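Local coordinates for protein enoyl-CoA hydratase, EchA3 (Mycobacterium marinum M, PDB 3R6H) that probably acts as a lyase of the enoyl-CoA hydratase/isomerase family in lipid metabolism, with a crotonase-like fold, at residues 90-95 / 148-153. Residues are numbered along the deposited sequence; the frame is centred on the assembly and turned at random.
Sequences RLLSYP and KLRLTP
The guanidinium of Arg150 is approached obliquely by methyl CD2 of Leu92, with NH2 of Arg150 4.2 Å from that carbon. Within 90-95, CD of Pro95 lies over one face of the Tyr94 ring, 3.6 Å above its plane and offset toward the rim. The Leu92 methyl also touches Leu149: CD2 of Leu92 and CD2 of Leu149 come together tip to tip at 3.9 Å. With CG anti to the backbone N (chi1 -172°), Leu149 extends toward Leu92, whereas the Arg150 chain is folded at every torsion, which swings its head round beside the Leu92 methyl. The contact is thin and, between the two segments, purely van der Waals, burying 91 Å² in all with CA atoms of Leu92 and Leu149 10.3 Å apart. NH2 of Arg150 donates a hydrogen bond to the backbone O of Gly117, and NH1 has a weak, long ion pair with Asp178. The last turns of helices 75-92 and 141-150 meet through side chains, in plain packing between helices of the crotonase-like fold. Helix 214-225 packs on both leucines, through Leu217 and Ile220 on Leu92 and Ala216 on Leu149. Helix 75-92, which leads into strand 98-102 of the central sheet, is thereby joined to helix 141-150 beside the subunit interface, where Gln157 of a second subunit packs on Leu149 and Arg150.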
ATOM      1  N   ARG A  90       8.802  20.287  -6.027  1.00 11.26           N
ATOM      2  CA  ARG A  90       8.904  21.455  -5.150  1.00 11.74           C
ATOM      3  C   ARG A  90       7.936  21.350  -3.974  1.00 12.00           C
ATOM      4  O   ARG A  90       8.309  21.650  -2.834  1.00 12.69           O
ATOM      5  CB  ARG A  90       8.649  22.760  -5.933  1.00 12.71           C
ATOM      6  CG  ARG A  90       8.943  23.988  -5.123  1.00 13.85           C
ATOM      7  CD  ARG A  90       8.878  25.264  -5.925  1.00 15.06           C
ATOM      8  NE  ARG A  90       9.171  26.424  -5.077  1.00 13.74           N
ATOM      9  CZ  ARG A  90       9.138  27.704  -5.494  1.00 18.58           C
ATOM     10  NH1 ARG A  90       8.782  28.010  -6.724  1.00 19.07           N
ATOM     11  NH2 ARG A  90       9.437  28.689  -4.657  1.00 18.94           N
ATOM     12  N   LEU A  91       6.709  20.903  -4.245  1.00 11.35           N
ATOM     13  CA  LEU A  91       5.687  20.773  -3.195  1.00 10.40           C
ATOM     14  C   LEU A  91       5.918  19.531  -2.318  1.00  9.74           C
ATOM     15  O   LEU A  91       5.746  19.591  -1.099  1.00  8.63           O
ATOM     16  CB  LEU A  91       4.280  20.793  -3.799  1.00 11.09           C
ATOM     17  CG  LEU A  91       3.954  22.175  -4.386  1.00 12.83           C
ATOM     18  CD1 LEU A  91       2.664  22.069  -5.123  1.00 14.59           C
ATOM     19  CD2 LEU A  91       3.918  23.267  -3.311  1.00 14.15           C
ATOM     20  N   LEU A  92       6.339  18.426  -2.922  1.00  9.12           N
ATOM     21  CA  LEU A  92       6.654  17.215  -2.157  1.00  9.75           C
ATOM     22  C   LEU A  92       7.851  17.356  -1.203  1.00  9.81           C
ATOM     23  O   LEU A  92       7.944  16.639  -0.197  1.00  8.79           O
ATOM     24  CB  LEU A  92       6.842  15.999  -3.068  1.00  9.70           C
ATOM     25  CG  LEU A  92       5.556  15.360  -3.578  1.00  9.60           C
ATOM     26  CD1 LEU A  92       5.946  14.348  -4.702  1.00 12.10           C
ATOM     27  CD2 LEU A  92       4.744  14.670  -2.475  1.00  8.91           C
ATOM     28  N   SER A  93       8.761  18.276  -1.556  1.00 10.25           N
ATOM     29  CA  SER A  93       9.944  18.578  -0.750  1.00 11.64           C
ATOM     30  C   SER A  93       9.831  19.919  -0.026  1.00 11.05           C
ATOM     31  O   SER A  93      10.819  20.445   0.468  1.00 10.52           O
ATOM     32  CB  SER A  93      11.202  18.557  -1.618  1.00 12.10           C
ATOM     33  OG  SER A  93      11.176  19.567  -2.600  1.00 13.69           O
ATOM     34  N   TYR A  94       8.628  20.471   0.044  1.00 11.14           N
ATOM     35  CA  TYR A  94       8.448  21.763   0.675  1.00 10.35           C
ATOM     36  C   TYR A  94       8.756  21.582   2.161  1.00 10.43           C
ATOM     37  O   TYR A  94       8.354  20.574   2.769  1.00 10.39           O
ATOM     38  CB  TYR A  94       7.011  22.308   0.430  1.00 10.68           C
ATOM     39  CG  TYR A  94       6.915  23.805   0.611  1.00 10.19           C
ATOM     40  CD1 TYR A  94       7.494  24.669  -0.332  1.00 13.38           C
ATOM     41  CD2 TYR A  94       6.274  24.355   1.710  1.00 11.88           C
ATOM     42  CE1 TYR A  94       7.436  26.045  -0.165  1.00 12.23           C
ATOM     43  CE2 TYR A  94       6.207  25.734   1.892  1.00 12.56           C
ATOM     44  CZ  TYR A  94       6.814  26.567   0.952  1.00 15.33           C
ATOM     45  OH  TYR A  94       6.751  27.923   1.147  1.00 15.50           O
ATOM     46  N   PRO A  95       9.486  22.526   2.778  1.00 10.29           N
ATOM     47  CA  PRO A  95       9.868  22.313   4.183  1.00  9.94           C
ATOM     48  C   PRO A  95       8.766  22.589   5.205  1.00 10.19           C
ATOM     49  O   PRO A  95       8.982  22.360   6.398  1.00 11.36           O
ATOM     50  CB  PRO A  95      11.041  23.280   4.379  1.00 11.63           C
ATOM     51  CG  PRO A  95      10.735  24.364   3.401  1.00 11.49           C
ATOM     52  CD  PRO A  95      10.153  23.711   2.213  1.00 10.78           C
ATOM     53  N   LYS A 148       2.615   6.410  -7.265  1.00  7.00           N
ATOM     54  CA  LYS A 148       3.042   5.241  -6.483  1.00  7.96           C
ATOM     55  C   LYS A 148       3.278   5.636  -5.034  1.00  7.61           C
ATOM     56  O   LYS A 148       3.077   4.834  -4.130  1.00  7.92           O
ATOM     57  CB  LYS A 148       4.327   4.667  -7.045  1.00  7.68           C
ATOM     58  CG  LYS A 148       4.614   3.248  -6.549  1.00 10.79           C
ATOM     59  CD  LYS A 148       5.806   2.664  -7.231  1.00 14.86           C
ATOM     60  CE  LYS A 148       7.082   3.102  -6.590  1.00 18.45           C
ATOM     61  NZ  LYS A 148       8.236   2.170  -6.980  1.00 19.59           N
ATOM     62  N   LEU A 149       3.686   6.880  -4.811  1.00  7.27           N
ATOM     63  CA  LEU A 149       3.932   7.347  -3.459  1.00  7.66           C
ATOM     64  C   LEU A 149       2.659   7.376  -2.594  1.00  6.94           C
ATOM     65  O   LEU A 149       2.765   7.285  -1.359  1.00  7.80           O
ATOM     66  CB  LEU A 149       4.535   8.768  -3.465  1.00  7.96           C
ATOM     67  CG  LEU A 149       5.031   9.349  -2.147  1.00  7.97           C
ATOM     68  CD1 LEU A 149       6.207   8.591  -1.527  1.00  7.56           C
ATOM     69  CD2 LEU A 149       5.454  10.823  -2.444  1.00  9.43           C
ATOM     70  N   ARG A 150       1.495   7.582  -3.213  1.00  6.24           N
ATOM     71  CA  ARG A 150       0.233   7.817  -2.470  1.00  6.23           C
ATOM     72  C   ARG A 150      -0.830   6.745  -2.635  1.00  6.53           C
ATOM     73  O   ARG A 150      -1.579   6.466  -1.712  1.00  6.29           O
ATOM     74  CB  ARG A 150      -0.383   9.177  -2.811  1.00  7.20           C
ATOM     75  CG  ARG A 150       0.550  10.357  -2.740  1.00  8.21           C
ATOM     76  CD  ARG A 150       1.232  10.486  -1.425  1.00  8.63           C
ATOM     77  NE  ARG A 150       0.466  11.172  -0.371  1.00  7.87           N
ATOM     78  CZ  ARG A 150       0.413  12.496  -0.202  1.00 10.03           C
ATOM     79  NH1 ARG A 150      -0.203  13.016   0.843  1.00  8.62           N
ATOM     80  NH2 ARG A 150       1.018  13.308  -1.052  1.00  8.70           N
ATOM     81  N   LEU A 151      -0.885   6.088  -3.783  1.00  6.60           N
ATOM     82  CA  LEU A 151      -1.995   5.157  -4.017  1.00  6.82           C
ATOM     83  C   LEU A 151      -1.717   3.800  -3.413  1.00  6.79           C
ATOM     84  O   LEU A 151      -0.574   3.385  -3.289  1.00  7.99           O
ATOM     85  CB  LEU A 151      -2.260   5.015  -5.514  1.00  6.88           C
ATOM     86  CG  LEU A 151      -2.799   6.277  -6.204  1.00 10.15           C
ATOM     87  CD1 LEU A 151      -3.206   5.998  -7.693  1.00 10.46           C
ATOM     88  CD2 LEU A 151      -3.942   6.874  -5.521  1.00 13.28           C
ATOM     89  N   THR A 152      -2.773   3.081  -3.031  1.00  6.66           N
ATOM     90  CA  THR A 152      -2.563   1.684  -2.636  1.00  6.42           C
ATOM     91  C   THR A 152      -1.989   0.907  -3.812  1.00  6.32           C
ATOM     92  O   THR A 152      -2.108   1.336  -4.950  1.00  6.12           O
ATOM     93  CB  THR A 152      -3.852   1.010  -2.192  1.00  6.51           C
ATOM     94  OG1 THR A 152      -4.767   0.965  -3.301  1.00  6.95           O
ATOM     95  CG2 THR A 152      -4.479   1.805  -0.975  1.00  6.94           C
ATOM     96  N   PRO A 153      -1.309  -0.220  -3.536  1.00  6.14           N
ATOM     97  CA  PRO A 153      -0.809  -1.006  -4.695  1.00  6.45           C
ATOM     98  C   PRO A 153      -1.866  -1.297  -5.770  1.00  7.12           C
ATOM     99  O   PRO A 153      -1.580  -1.139  -6.977  1.00  6.73           O
ATOM    100  CB  PRO A 153      -0.290  -2.258  -4.026  1.00  7.47           C
ATOM    101  CG  PRO A 153       0.197  -1.756  -2.654  1.00  6.87           C
ATOM    102  CD  PRO A 153      -0.848  -0.762  -2.260  1.00  6.58           C
TER